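Local coordinates for MmeI (Methylophilus methylotrophus, PDB 5HR4), which acts as a Type IIL restriction-modification enzyme that binds DNA and probably methylates adenine on its exocyclic amino group with S-adenosyl-L-methionine as donor, at residues I421-V424 with A425-T429; I402-N405 with V406-F410; A875-V879 with Y880-G884; L380-E383 with V384-L388. All coordinates share one frame; numbering follows the deposited sequence.

Interaction 1 (I421-V424 with A425-T429)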
ATOM      1  N   ILE A 421       8.568 -19.894  -1.261  1.00 35.96           N
ATOM      2  CA  ILE A 421       7.276 -20.129  -1.914  1.00 32.72           C
ATOM      3  C   ILE A 421       7.333 -19.677  -3.368  1.00 26.52           C
ATOM      4  O   ILE A 421       6.951 -20.413  -4.278  1.00 24.31           O
ATOM      5  CB  ILE A 421       6.132 -19.411  -1.174  1.00 30.57           C
ATOM      6  CG1 ILE A 421       6.168 -19.637   0.319  1.00 32.98           C
ATOM      7  CG2 ILE A 421       4.766 -19.883  -1.718  1.00 32.15           C
ATOM      8  CD1 ILE A 421       4.997 -18.929   1.042  1.00 37.05           C
ATOM      9  N   ALA A 422       7.815 -18.452  -3.597  1.00 28.32           N
ATOM     10  CA  ALA A 422       7.910 -17.918  -4.950  1.00 26.63           C
ATOM     11  C   ALA A 422       8.526 -18.935  -5.893  1.00 28.10           C
ATOM     12  O   ALA A 422       8.009 -19.169  -6.991  1.00 26.52           O
ATOM     13  CB  ALA A 422       8.718 -16.619  -4.948  1.00 21.61           C
ATOM     14  N   GLN A 423       9.604 -19.587  -5.459  1.00 28.16           N
ATOM     15  CA  GLN A 423      10.240 -20.585  -6.307  1.00 31.32           C
ATOM     16  C   GLN A 423       9.285 -21.737  -6.589  1.00 35.20           C
ATOM     17  O   GLN A 423       9.011 -22.052  -7.754  1.00 32.13           O
ATOM     18  CB  GLN A 423      11.539 -21.084  -5.670  1.00 33.12           C
ATOM     19  CG  GLN A 423      12.430 -21.839  -6.641  1.00 37.37           C
ATOM     20  CD  GLN A 423      13.824 -22.101  -6.104  1.00 47.48           C
ATOM     21  OE1 GLN A 423      14.118 -23.194  -5.619  1.00 46.67           O
ATOM     22  NE2 GLN A 423      14.699 -21.108  -6.218  1.00 59.30           N
ATOM     23  N   VAL A 424       8.732 -22.356  -5.534  1.00 31.84           N
ATOM     24  CA  VAL A 424       7.822 -23.481  -5.757  1.00 29.01           C
ATOM     25  C   VAL A 424       6.556 -23.012  -6.448  1.00 30.96           C
ATOM     26  O   VAL A 424       5.974 -23.736  -7.267  1.00 32.52           O
ATOM     27  CB  VAL A 424       7.500 -24.200  -4.441  1.00 30.16           C
ATOM     28  CG1 VAL A 424       6.305 -25.103  -4.616  1.00 29.37           C
ATOM     29  CG2 VAL A 424       8.690 -25.023  -4.002  1.00 38.03           C
ATOM     30  N   ALA A 425       6.119 -21.792  -6.159  1.00 27.88           N
ATOM     31  CA  ALA A 425       4.940 -21.270  -6.835  1.00 29.61           C
ATOM     32  C   ALA A 425       5.118 -21.298  -8.350  1.00 31.34           C
ATOM     33  O   ALA A 425       4.185 -21.643  -9.087  1.00 34.10           O
ATOM     34  CB  ALA A 425       4.641 -19.855  -6.345  1.00 27.64           C
ATOM     35  N   LEU A 426       6.314 -20.963  -8.833  1.00 30.22           N
ATOM     36  CA  LEU A 426       6.547 -20.966 -10.269  1.00 28.68           C
ATOM     37  C   LEU A 426       6.547 -22.379 -10.833  1.00 30.52           C
ATOM     38  O   LEU A 426       6.090 -22.597 -11.954  1.00 35.02           O
ATOM     39  CB  LEU A 426       7.854 -20.244 -10.590  1.00 27.26           C
ATOM     40  CG  LEU A 426       7.632 -18.739 -10.726  1.00 25.20           C
ATOM     41  CD1 LEU A 426       8.907 -17.978 -10.577  1.00 19.79           C
ATOM     42  CD2 LEU A 426       7.037 -18.454 -12.093  1.00 26.52           C
ATOM     43  N   TRP A 427       7.041 -23.364 -10.089  1.00 32.44           N
ATOM     44  CA  TRP A 427       7.039 -24.717 -10.647  1.00 32.14           C
ATOM     45  C   TRP A 427       5.640 -25.326 -10.665  1.00 34.19           C
ATOM     46  O   TRP A 427       5.273 -26.013 -11.625  1.00 37.68           O
ATOM     47  CB  TRP A 427       7.980 -25.621  -9.874  1.00 28.49           C
ATOM     48  CG  TRP A 427       9.423 -25.471 -10.231  1.00 30.09           C
ATOM     49  CD1 TRP A 427       9.986 -25.514 -11.482  1.00 28.29           C
ATOM     50  CD2 TRP A 427      10.502 -25.307  -9.308  1.00 35.94           C
ATOM     51  NE1 TRP A 427      11.351 -25.362 -11.386  1.00 34.33           N
ATOM     52  CE2 TRP A 427      11.690 -25.240 -10.059  1.00 35.46           C
ATOM     53  CE3 TRP A 427      10.576 -25.204  -7.906  1.00 35.21           C
ATOM     54  CZ2 TRP A 427      12.930 -25.077  -9.459  1.00 34.82           C
ATOM     55  CZ3 TRP A 427      11.795 -25.042  -7.321  1.00 31.58           C
ATOM     56  CH2 TRP A 427      12.960 -24.972  -8.092  1.00 36.49           C
ATOM     57  N   LEU A 428       4.852 -25.108  -9.606  1.00 32.23           N
ATOM     58  CA  LEU A 428       3.474 -25.596  -9.602  1.00 32.77           C
ATOM     59  C   LEU A 428       2.663 -24.953 -10.726  1.00 34.12           C
ATOM     60  O   LEU A 428       1.895 -25.635 -11.420  1.00 29.11           O
ATOM     61  CB  LEU A 428       2.810 -25.325  -8.249  1.00 30.80           C
ATOM     62  CG  LEU A 428       3.539 -25.718  -6.955  1.00 31.69           C
ATOM     63  CD1 LEU A 428       2.676 -25.413  -5.718  1.00 26.95           C
ATOM     64  CD2 LEU A 428       4.010 -27.178  -6.979  1.00 26.00           C
ATOM     65  N   THR A 429       2.832 -23.648 -10.935  1.00 31.52           N
ATOM     66  CA  THR A 429       2.153 -23.019 -12.058  1.00 33.90           C
ATOM     67  C   THR A 429       2.628 -23.617 -13.375  1.00 35.79           C
ATOM     68  O   THR A 429       1.815 -23.910 -14.262  1.00 36.34           O
ATOM     69  CB  THR A 429       2.352 -21.503 -12.045  1.00 32.62           C
ATOM     70  OG1 THR A 429       2.237 -21.009 -10.700  1.00 36.00           O
ATOM     71  CG2 THR A 429       1.276 -20.858 -12.879  1.00 25.24           C
TER
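The W427 indole runs alongside the Q423 side chain, both pointing the same way, one helical turn apart. Its six-membered ring takes Q423 CG at 3.3 Å from W427 CZ3. V424 CA comes to W427 obliquely, 3.9 Å from CE3, and at the far end W427 NE1 gives its hydrogen to S452 O. Q423 reaches the ring because its CG is anti to the backbone N (chi1 -165°) and the chain beyond is extended. An alanine at W427 removes the whole indole, which is likely to leave S452 O without its donor and to open a gap beside Q423 CG. A second i to i+4 pair follows: V424 CG1 meets L428 CG at 3.7 Å, beside the bond from L428 N to V424 O of 2.9 Å. Further on, T429 N and T429 OG1 grip A425 O from opposite faces of its plane, OG1 at 2.6 Å. The turns belong to helix 416-440 of the methyltransferase domain, where A425 and L428 lean on F295 of helix 292-301, V424 and W427 on L261 of helix 259-262, and A425 and T429 on V371 of helix 368-388.

Interaction 2 (I402-N405 with V406-F410)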
ATOM      1  N   ILE A 402       7.275 -26.136 -27.364  1.00 41.40           N
ATOM      2  CA  ILE A 402       7.219 -25.228 -26.215  1.00 38.30           C
ATOM      3  C   ILE A 402       8.576 -24.585 -25.947  1.00 36.95           C
ATOM      4  O   ILE A 402       9.633 -25.136 -26.284  1.00 40.17           O
ATOM      5  CB  ILE A 402       6.730 -25.977 -24.963  1.00 39.64           C
ATOM      6  CG1 ILE A 402       6.176 -24.994 -23.924  1.00 41.22           C
ATOM      7  CG2 ILE A 402       7.861 -26.780 -24.359  1.00 33.70           C
ATOM      8  CD1 ILE A 402       5.292 -25.646 -22.859  1.00 39.77           C
ATOM      9  N   GLN A 403       8.546 -23.406 -25.325  1.00 35.32           N
ATOM     10  CA  GLN A 403       9.769 -22.666 -25.023  1.00 36.95           C
ATOM     11  C   GLN A 403       9.743 -21.976 -23.659  1.00 37.17           C
ATOM     12  O   GLN A 403      10.667 -22.154 -22.847  1.00 33.98           O
ATOM     13  CB  GLN A 403      10.038 -21.635 -26.115  1.00 36.32           C
ATOM     14  CG  GLN A 403      10.717 -22.214 -27.333  1.00 34.83           C
ATOM     15  CD  GLN A 403      11.469 -21.153 -28.100  1.00 41.13           C
ATOM     16  OE1 GLN A 403      12.504 -20.661 -27.647  1.00 49.24           O
ATOM     17  NE2 GLN A 403      10.947 -20.778 -29.260  1.00 39.97           N
ATOM     18  N   ILE A 404       8.680 -21.204 -23.408  1.00 32.46           N
ATOM     19  CA  ILE A 404       8.572 -20.375 -22.215  1.00 31.08           C
ATOM     20  C   ILE A 404       8.767 -21.202 -20.942  1.00 35.09           C
ATOM     21  O   ILE A 404       8.349 -22.366 -20.857  1.00 35.47           O
ATOM     22  CB  ILE A 404       7.216 -19.650 -22.270  1.00 32.46           C
ATOM     23  CG1 ILE A 404       7.245 -18.702 -23.465  1.00 33.10           C
ATOM     24  CG2 ILE A 404       6.932 -18.848 -21.016  1.00 32.77           C
ATOM     25  CD1 ILE A 404       5.901 -18.220 -23.886  1.00 36.87           C
ATOM     26  N   ASN A 405       9.448 -20.616 -19.954  1.00 31.30           N
ATOM     27  CA  ASN A 405       9.835 -21.382 -18.775  1.00 33.98           C
ATOM     28  C   ASN A 405      10.216 -20.434 -17.643  1.00 31.38           C
ATOM     29  O   ASN A 405      10.462 -19.241 -17.844  1.00 29.13           O
ATOM     30  CB  ASN A 405      10.990 -22.346 -19.088  1.00 32.60           C
ATOM     31  CG  ASN A 405      10.858 -23.679 -18.361  1.00 33.15           C
ATOM     32  OD1 ASN A 405      10.249 -23.772 -17.283  1.00 33.67           O
ATOM     33  ND2 ASN A 405      11.424 -24.717 -18.950  1.00 28.88           N
ATOM     34  N   VAL A 406      10.285 -21.008 -16.438  1.00 30.18           N
ATOM     35  CA  VAL A 406      10.523 -20.244 -15.218  1.00 31.47           C
ATOM     36  C   VAL A 406      11.875 -19.542 -15.213  1.00 27.89           C
ATOM     37  O   VAL A 406      12.039 -18.543 -14.515  1.00 28.91           O
ATOM     38  CB  VAL A 406      10.374 -21.174 -14.000  1.00 28.69           C
ATOM     39  CG1 VAL A 406       8.967 -21.730 -13.962  1.00 30.10           C
ATOM     40  CG2 VAL A 406      11.369 -22.328 -14.100  1.00 25.73           C
ATOM     41  N   ASP A 407      12.836 -20.005 -15.986  1.00 29.08           N
ATOM     42  CA  ASP A 407      14.109 -19.259 -15.972  1.00 30.25           C
ATOM     43  C   ASP A 407      13.975 -17.861 -16.512  1.00 28.05           C
ATOM     44  O   ASP A 407      14.972 -17.179 -16.679  1.00 28.95           O
ATOM     45  CB  ASP A 407      15.212 -20.007 -16.738  1.00 25.76           C
ATOM     46  CG  ASP A 407      14.797 -20.425 -18.151  1.00 34.09           C
ATOM     47  OD1 ASP A 407      13.909 -19.794 -18.758  1.00 34.25           O
ATOM     48  OD2 ASP A 407      15.398 -21.394 -18.673  1.00 41.54           O
ATOM     49  N   GLN A 408      12.789 -17.359 -16.813  1.00 29.85           N
ATOM     50  CA  GLN A 408      12.616 -15.990 -17.263  1.00 30.33           C
ATOM     51  C   GLN A 408      12.187 -15.059 -16.134  1.00 31.90           C
ATOM     52  O   GLN A 408      11.983 -13.864 -16.374  1.00 32.17           O
ATOM     53  CB  GLN A 408      11.598 -15.943 -18.411  1.00 27.07           C
ATOM     54  CG  GLN A 408      11.899 -16.953 -19.498  1.00 31.86           C
ATOM     55  CD  GLN A 408      10.800 -17.084 -20.557  1.00 34.27           C
ATOM     56  OE1 GLN A 408      10.426 -18.195 -20.936  1.00 29.62           O
ATOM     57  NE2 GLN A 408      10.280 -15.954 -21.028  1.00 28.56           N
ATOM     58  N   PHE A 409      12.096 -15.554 -14.902  1.00 29.49           N
ATOM     59  CA  PHE A 409      11.550 -14.765 -13.809  1.00 33.13           C
ATOM     60  C   PHE A 409      12.557 -14.611 -12.674  1.00 33.02           C
ATOM     61  O   PHE A 409      13.233 -15.570 -12.281  1.00 33.21           O
ATOM     62  CB  PHE A 409      10.236 -15.386 -13.347  1.00 33.77           C
ATOM     63  CG  PHE A 409       9.188 -15.367 -14.417  1.00 29.00           C
ATOM     64  CD1 PHE A 409       9.150 -16.357 -15.390  1.00 31.58           C
ATOM     65  CD2 PHE A 409       8.278 -14.322 -14.489  1.00 29.32           C
ATOM     66  CE1 PHE A 409       8.168 -16.319 -16.417  1.00 32.91           C
ATOM     67  CE2 PHE A 409       7.314 -14.279 -15.489  1.00 29.01           C
ATOM     68  CZ  PHE A 409       7.267 -15.277 -16.462  1.00 27.32           C
ATOM     69  N   PHE A 410      12.641 -13.381 -12.164  1.00 28.38           N
ATOM     70  CA  PHE A 410      13.692 -12.915 -11.277  1.00 26.58           C
ATOM     71  C   PHE A 410      13.042 -12.121 -10.156  1.00 30.49           C
ATOM     72  O   PHE A 410      12.127 -11.334 -10.414  1.00 32.82           O
ATOM     73  CB  PHE A 410      14.694 -12.014 -12.033  1.00 29.28           C
ATOM     74  CG  PHE A 410      15.454 -12.712 -13.146  1.00 31.32           C
ATOM     75  CD1 PHE A 410      14.910 -12.837 -14.422  1.00 34.92           C
ATOM     76  CD2 PHE A 410      16.731 -13.219 -12.922  1.00 31.81           C
ATOM     77  CE1 PHE A 410      15.626 -13.482 -15.456  1.00 30.63           C
ATOM     78  CE2 PHE A 410      17.439 -13.866 -13.939  1.00 34.51           C
ATOM     79  CZ  PHE A 410      16.883 -13.998 -15.203  1.00 31.31           C
TER
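Q408 folds back on N405 so that its amide oxygen OE1 accepts the N405 backbone N-H at 2.8 Å, with an angle of 152° at the hydrogen and the donor tilted from the carbonyl plane. With CG anti to the carbonyl carbon (chi1 -50°) and an extended chain beyond, the amide returns alongside the preceding residues, and I404 CG2 packs 3.6 Å from Q408 OE1, the two side chains crossing at about a right angle. The same OE1 also accepts from R355 NH1, while Q408 NE2 is taken up by L357 O, so both ends of this buried amide are used. R355 serves D407 OD1 as well, through a salt bridge. A leucine at Q408 keeps much of the bulk but not the amide, and would probably leave the N405 N-H without its acceptor and L357 O without its donor. N405 OD1 is engaged too, accepting from V406 N at 2.9 Å. Upstream, the N-H groups of Q403 and I404 both go to E381 OE2, and I404 O accepts from R447 NH2. The bond from F409 N to V406 O, 3.0 Å, spans three residues, as expected of the short 3-10 turn 406-408. N405 O lies at the edge of the F409 ring, near its plane. The turn brings the chain into strand 409-413 of the central sheet, with F409 packing on L370 of helix 368-388, V406 on W427 of helix 416-440, and I404 on L354 of helix 344-355.

Interaction 3 (A875-V879 with Y880-G884)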
ATOM      1  N   ALA A 875     -18.283  35.823  -5.758  1.00 44.36           N
ATOM      2  CA  ALA A 875     -17.467  36.944  -5.303  1.00 42.53           C
ATOM      3  C   ALA A 875     -15.977  36.620  -5.352  1.00 47.88           C
ATOM      4  O   ALA A 875     -15.175  37.455  -5.791  1.00 49.81           O
ATOM      5  CB  ALA A 875     -17.880  37.346  -3.892  1.00 41.95           C
ATOM      6  N   VAL A 876     -15.579  35.421  -4.906  1.00 44.78           N
ATOM      7  CA  VAL A 876     -14.161  35.056  -4.939  1.00 45.54           C
ATOM      8  C   VAL A 876     -13.692  34.863  -6.377  1.00 47.77           C
ATOM      9  O   VAL A 876     -12.604  35.316  -6.760  1.00 51.36           O
ATOM     10  CB  VAL A 876     -13.900  33.793  -4.086  1.00 47.02           C
ATOM     11  CG1 VAL A 876     -12.433  33.346  -4.174  1.00 44.19           C
ATOM     12  CG2 VAL A 876     -14.270  34.032  -2.633  1.00 44.42           C
ATOM     13  N   ASP A 877     -14.490  34.176  -7.192  1.00 45.05           N
ATOM     14  CA  ASP A 877     -14.104  33.969  -8.579  1.00 46.34           C
ATOM     15  C   ASP A 877     -13.910  35.292  -9.292  1.00 48.95           C
ATOM     16  O   ASP A 877     -12.974  35.449 -10.089  1.00 47.65           O
ATOM     17  CB  ASP A 877     -15.157  33.131  -9.289  1.00 47.49           C
ATOM     18  CG  ASP A 877     -15.230  31.723  -8.747  1.00 51.07           C
ATOM     19  OD1 ASP A 877     -14.224  31.279  -8.143  1.00 52.35           O
ATOM     20  OD2 ASP A 877     -16.286  31.067  -8.932  1.00 52.85           O
ATOM     21  N   SER A 878     -14.788  36.258  -9.013  1.00 46.83           N
ATOM     22  CA  SER A 878     -14.640  37.594  -9.576  1.00 50.48           C
ATOM     23  C   SER A 878     -13.296  38.214  -9.199  1.00 53.30           C
ATOM     24  O   SER A 878     -12.640  38.843 -10.036  1.00 52.29           O
ATOM     25  CB  SER A 878     -15.798  38.479  -9.120  1.00 49.93           C
ATOM     26  OG  SER A 878     -15.410  39.841  -9.097  1.00 56.95           O
ATOM     27  N   VAL A 879     -12.862  38.042  -7.947  1.00 56.10           N
ATOM     28  CA  VAL A 879     -11.581  38.612  -7.536  1.00 54.19           C
ATOM     29  C   VAL A 879     -10.449  38.019  -8.360  1.00 54.99           C
ATOM     30  O   VAL A 879      -9.486  38.713  -8.713  1.00 55.69           O
ATOM     31  CB  VAL A 879     -11.351  38.402  -6.030  1.00 54.75           C
ATOM     32  CG1 VAL A 879      -9.990  38.926  -5.640  1.00 55.37           C
ATOM     33  CG2 VAL A 879     -12.436  39.105  -5.230  1.00 58.71           C
ATOM     34  N   TYR A 880     -10.550  36.728  -8.688  1.00 54.28           N
ATOM     35  CA  TYR A 880      -9.575  36.069  -9.549  1.00 50.25           C
ATOM     36  C   TYR A 880      -9.714  36.460 -11.007  1.00 57.46           C
ATOM     37  O   TYR A 880      -8.766  36.267 -11.777  1.00 59.89           O
ATOM     38  CB  TYR A 880      -9.716  34.546  -9.461  1.00 53.98           C
ATOM     39  CG  TYR A 880      -9.027  33.924  -8.280  1.00 48.95           C
ATOM     40  CD1 TYR A 880      -9.530  34.079  -7.000  1.00 53.88           C
ATOM     41  CD2 TYR A 880      -7.878  33.186  -8.446  1.00 47.15           C
ATOM     42  CE1 TYR A 880      -8.901  33.515  -5.919  1.00 54.12           C
ATOM     43  CE2 TYR A 880      -7.242  32.622  -7.380  1.00 51.53           C
ATOM     44  CZ  TYR A 880      -7.755  32.786  -6.114  1.00 51.75           C
ATOM     45  OH  TYR A 880      -7.113  32.221  -5.040  1.00 51.42           O
ATOM     46  N   GLY A 881     -10.870  36.982 -11.409  1.00 55.69           N
ATOM     47  CA  GLY A 881     -11.141  37.099 -12.822  1.00 48.51           C
ATOM     48  C   GLY A 881     -11.331  35.758 -13.481  1.00 53.32           C
ATOM     49  O   GLY A 881     -11.053  35.615 -14.674  1.00 56.90           O
ATOM     50  N   PHE A 882     -11.800  34.764 -12.728  1.00 56.11           N
ATOM     51  CA  PHE A 882     -11.953  33.411 -13.251  1.00 55.22           C
ATOM     52  C   PHE A 882     -13.305  33.290 -13.934  1.00 55.00           C
ATOM     53  O   PHE A 882     -14.356  33.412 -13.291  1.00 54.99           O
ATOM     54  CB  PHE A 882     -11.810  32.376 -12.142  1.00 51.48           C
ATOM     55  CG  PHE A 882     -11.995  30.965 -12.618  1.00 49.27           C
ATOM     56  CD1 PHE A 882     -11.109  30.409 -13.529  1.00 49.58           C
ATOM     57  CD2 PHE A 882     -13.049  30.194 -12.149  1.00 46.25           C
ATOM     58  CE1 PHE A 882     -11.269  29.112 -13.975  1.00 46.31           C
ATOM     59  CE2 PHE A 882     -13.221  28.896 -12.584  1.00 49.40           C
ATOM     60  CZ  PHE A 882     -12.328  28.350 -13.506  1.00 47.76           C
ATOM     61  N   LYS A 883     -13.273  33.047 -15.239  1.00 59.72           N
ATOM     62  CA  LYS A 883     -14.475  32.892 -16.039  1.00 60.10           C
ATOM     63  C   LYS A 883     -14.666  31.470 -16.546  1.00 58.70           C
ATOM     64  O   LYS A 883     -15.734  31.169 -17.091  1.00 53.05           O
ATOM     65  CB  LYS A 883     -14.441  33.870 -17.222  1.00 58.97           C
ATOM     66  N   GLY A 884     -13.682  30.585 -16.347  1.00 57.81           N
ATOM     67  CA  GLY A 884     -13.662  29.258 -16.937  1.00 49.14           C
ATOM     68  C   GLY A 884     -14.791  28.319 -16.532  1.00 53.02           C
ATOM     69  O   GLY A 884     -15.700  28.666 -15.766  1.00 57.72           O
TER
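Y880 lies along V876, side chain beside side chain, its ring atom CE1 3.9 Å from V876 CG1. The ring's edge also meets the V876 carbonyl, with Y880 CD1 at 3.3 Å from V876 O and the oxygen in the ring plane. The same oxygen accepts Y880 N at 3.2 Å, in the ordinary i to i+4 helical pattern, while Y880 OH reaches on to P821 O. Next comes G881, the first residue to leave helical angles. Its positive phi (69°) by itself favours glycine, and its N-H gives a bond of 2.9 Å to S878 O, arriving from above the carbonyl plane. F882 then closes the Schellman motif: its N donates to D877 O at 3.0 Å, nearly straight at 166°. F882 CB sits 3.9 Å from D877 O. G884 N stands 3.6 Å above the centre of the F882 ring, on one of its faces. The motif ends helix 863-880 and turns the chain towards helix 888-903 of the C-terminal domain, where F894 meets both Y880 and F882. Chemically, D877 O and S878 O are taken up by the N-H groups of F882 and G881; a carboxylate as close to the C-terminal end of a helix as that of D877 is probably disfavoured by the helix dipole, and its salt bridge with R891 is likely to offset this.

Interaction 4 (L380-E383 with V384-L388)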
ATOM      1  N   LEU A 380      -1.004 -17.400 -23.483  1.00 30.27           N
ATOM      2  CA  LEU A 380      -0.708 -16.835 -24.797  1.00 29.70           C
ATOM      3  C   LEU A 380       0.031 -17.844 -25.666  1.00 34.86           C
ATOM      4  O   LEU A 380      -0.394 -18.143 -26.789  1.00 37.54           O
ATOM      5  CB  LEU A 380       0.113 -15.567 -24.635  1.00 27.50           C
ATOM      6  CG  LEU A 380       0.593 -14.942 -25.925  1.00 30.88           C
ATOM      7  CD1 LEU A 380      -0.594 -14.671 -26.834  1.00 34.39           C
ATOM      8  CD2 LEU A 380       1.269 -13.653 -25.551  1.00 32.47           C
ATOM      9  N   GLU A 381       1.115 -18.421 -25.130  1.00 32.39           N
ATOM     10  CA  GLU A 381       1.919 -19.412 -25.840  1.00 32.57           C
ATOM     11  C   GLU A 381       1.132 -20.636 -26.299  1.00 30.43           C
ATOM     12  O   GLU A 381       1.608 -21.353 -27.183  1.00 33.26           O
ATOM     13  CB  GLU A 381       3.077 -19.884 -24.954  1.00 32.73           C
ATOM     14  CG  GLU A 381       4.166 -20.570 -25.736  1.00 38.10           C
ATOM     15  CD  GLU A 381       4.967 -21.566 -24.917  1.00 44.91           C
ATOM     16  OE1 GLU A 381       4.376 -22.217 -24.018  1.00 45.76           O
ATOM     17  OE2 GLU A 381       6.190 -21.701 -25.191  1.00 42.15           O
ATOM     18  N   ILE A 382      -0.024 -20.939 -25.701  1.00 29.69           N
ATOM     19  CA  ILE A 382      -0.859 -22.021 -26.239  1.00 37.02           C
ATOM     20  C   ILE A 382      -1.435 -21.619 -27.598  1.00 35.12           C
ATOM     21  O   ILE A 382      -1.373 -22.378 -28.570  1.00 33.25           O
ATOM     22  CB  ILE A 382      -1.991 -22.393 -25.258  1.00 38.72           C
ATOM     23  CG1 ILE A 382      -1.537 -23.407 -24.216  1.00 34.64           C
ATOM     24  CG2 ILE A 382      -3.204 -22.963 -26.008  1.00 34.26           C
ATOM     25  CD1 ILE A 382      -2.586 -23.622 -23.114  1.00 36.81           C
ATOM     26  N   GLU A 383      -2.020 -20.425 -27.674  1.00 32.45           N
ATOM     27  CA  GLU A 383      -2.571 -19.950 -28.933  1.00 32.57           C
ATOM     28  C   GLU A 383      -1.483 -19.794 -29.984  1.00 37.70           C
ATOM     29  O   GLU A 383      -1.748 -19.978 -31.178  1.00 36.39           O
ATOM     30  CB  GLU A 383      -3.322 -18.629 -28.713  1.00 31.86           C
ATOM     31  CG  GLU A 383      -4.496 -18.731 -27.725  1.00 30.74           C
ATOM     32  CD  GLU A 383      -5.372 -19.975 -27.963  1.00 40.99           C
ATOM     33  OE1 GLU A 383      -5.714 -20.278 -29.129  1.00 55.66           O
ATOM     34  OE2 GLU A 383      -5.722 -20.665 -26.985  1.00 44.52           O
ATOM     35  N   VAL A 384      -0.250 -19.482 -29.567  1.00 37.19           N
ATOM     36  CA  VAL A 384       0.848 -19.388 -30.532  1.00 36.94           C
ATOM     37  C   VAL A 384       1.117 -20.749 -31.155  1.00 38.31           C
ATOM     38  O   VAL A 384       1.199 -20.889 -32.381  1.00 39.45           O
ATOM     39  CB  VAL A 384       2.114 -18.810 -29.874  1.00 30.38           C
ATOM     40  CG1 VAL A 384       3.332 -19.134 -30.728  1.00 25.92           C
ATOM     41  CG2 VAL A 384       1.970 -17.302 -29.681  1.00 27.60           C
ATOM     42  N   LEU A 385       1.257 -21.779 -30.317  1.00 41.45           N
ATOM     43  CA  LEU A 385       1.433 -23.129 -30.845  1.00 41.96           C
ATOM     44  C   LEU A 385       0.207 -23.596 -31.621  1.00 39.45           C
ATOM     45  O   LEU A 385       0.351 -24.374 -32.571  1.00 44.64           O
ATOM     46  CB  LEU A 385       1.775 -24.096 -29.712  1.00 30.98           C
ATOM     47  CG  LEU A 385       3.155 -23.683 -29.190  1.00 40.01           C
ATOM     48  CD1 LEU A 385       3.635 -24.417 -27.905  1.00 36.13           C
ATOM     49  CD2 LEU A 385       4.141 -23.860 -30.320  1.00 41.85           C
ATOM     50  N   ARG A 386      -0.996 -23.132 -31.252  1.00 38.16           N
ATOM     51  CA  ARG A 386      -2.178 -23.429 -32.067  1.00 40.22           C
ATOM     52  C   ARG A 386      -2.004 -22.847 -33.458  1.00 35.97           C
ATOM     53  O   ARG A 386      -2.215 -23.534 -34.465  1.00 34.29           O
ATOM     54  CB  ARG A 386      -3.450 -22.887 -31.401  1.00 44.38           C
ATOM     55  CG  ARG A 386      -4.784 -23.214 -32.114  1.00 40.09           C
ATOM     56  CD  ARG A 386      -5.767 -23.949 -31.173  1.00 43.56           C
ATOM     57  NE  ARG A 386      -5.946 -23.264 -29.883  1.00 49.03           N
ATOM     58  CZ  ARG A 386      -6.388 -23.843 -28.765  1.00 47.06           C
ATOM     59  NH1 ARG A 386      -6.694 -25.132 -28.753  1.00 48.80           N
ATOM     60  NH2 ARG A 386      -6.521 -23.133 -27.650  1.00 45.13           N
ATOM     61  N   GLY A 387      -1.531 -21.605 -33.524  1.00 35.58           N
ATOM     62  CA  GLY A 387      -1.195 -20.958 -34.774  1.00 34.12           C
ATOM     63  C   GLY A 387      -0.181 -21.732 -35.583  1.00 39.38           C
ATOM     64  O   GLY A 387      -0.483 -22.191 -36.688  1.00 45.60           O
ATOM     65  N   LEU A 388       1.020 -21.902 -35.025  1.00 42.81           N
ATOM     66  CA  LEU A 388       2.138 -22.491 -35.754  1.00 41.98           C
ATOM     67  C   LEU A 388       1.845 -23.883 -36.317  1.00 45.76           C
ATOM     68  O   LEU A 388       2.504 -24.279 -37.285  1.00 46.92           O
ATOM     69  CB  LEU A 388       3.360 -22.545 -34.832  1.00 44.10           C
ATOM     70  CG  LEU A 388       4.076 -21.206 -34.620  1.00 44.23           C
ATOM     71  CD1 LEU A 388       5.353 -21.391 -33.806  1.00 39.46           C
ATOM     72  CD2 LEU A 388       4.365 -20.519 -35.956  1.00 42.98           C
TER
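Ordinary i to i+4 bonds carry the backbone here, V384 N to L380 O (3.1 Å), L385 N to E381 O, R386 N to I382 O and G387 N to E383 O. On the outer side of the helix E383 and R386 lie side by side and form a salt bridge. The guanidinium meets the carboxylate side-on: R386 NE gives to E383 OE1 at 3.1 Å, and R386 NH2 gives to E383 OE2 at 2.7 Å. Both oxygens are used on their syn side and lie close to the guanidinium plane, the two flat groups being 29° apart. Both chains bend to meet, E383 at chi2 (-45°) and R386 at chi2 and chi3. These turns end helix 368-388, the long helix of a beta-alpha-beta crossover between parallel strands 359-361 and 409-413 of the Rossmann-like methyltransferase sheet. I382 CG2 touches R386 NH2 at 3.7 Å, flanking the ion pair. R386 NH1 has a second acidic partner, E440 OE1. L385 CG lies 3.4 Å from E381 O, one turn back. The buried E381 carboxylate uses OE2, which meets H351 NE2 besides the Q403 and I404 N-H groups. Elsewhere L380 and V384 pack on F337 of helix 318-340.

How the interactions relate
Interactions 1, 2 and 4 share the methyltransferase domain and form a chain of contacts. Interaction 2 touches both others: its V406 CG1 lies 3.6 Å from L426 O of interaction 1, and E381 OE2 of interaction 4 probably accepts Q403 N at 2.9 Å and I404 N at 3.1 Å. Interactions 1 and 4 do not meet, with nearest atoms about 10 Å apart. Interaction 1 lies closer to the ligand than interaction 2, with the A422 side chain about 8 Å from the bound sinefungin, against about 13 Å for the F409 side chain. Interaction 3, in the C-terminal domain, stands apart, its centre about 60 Å from that of interaction 1.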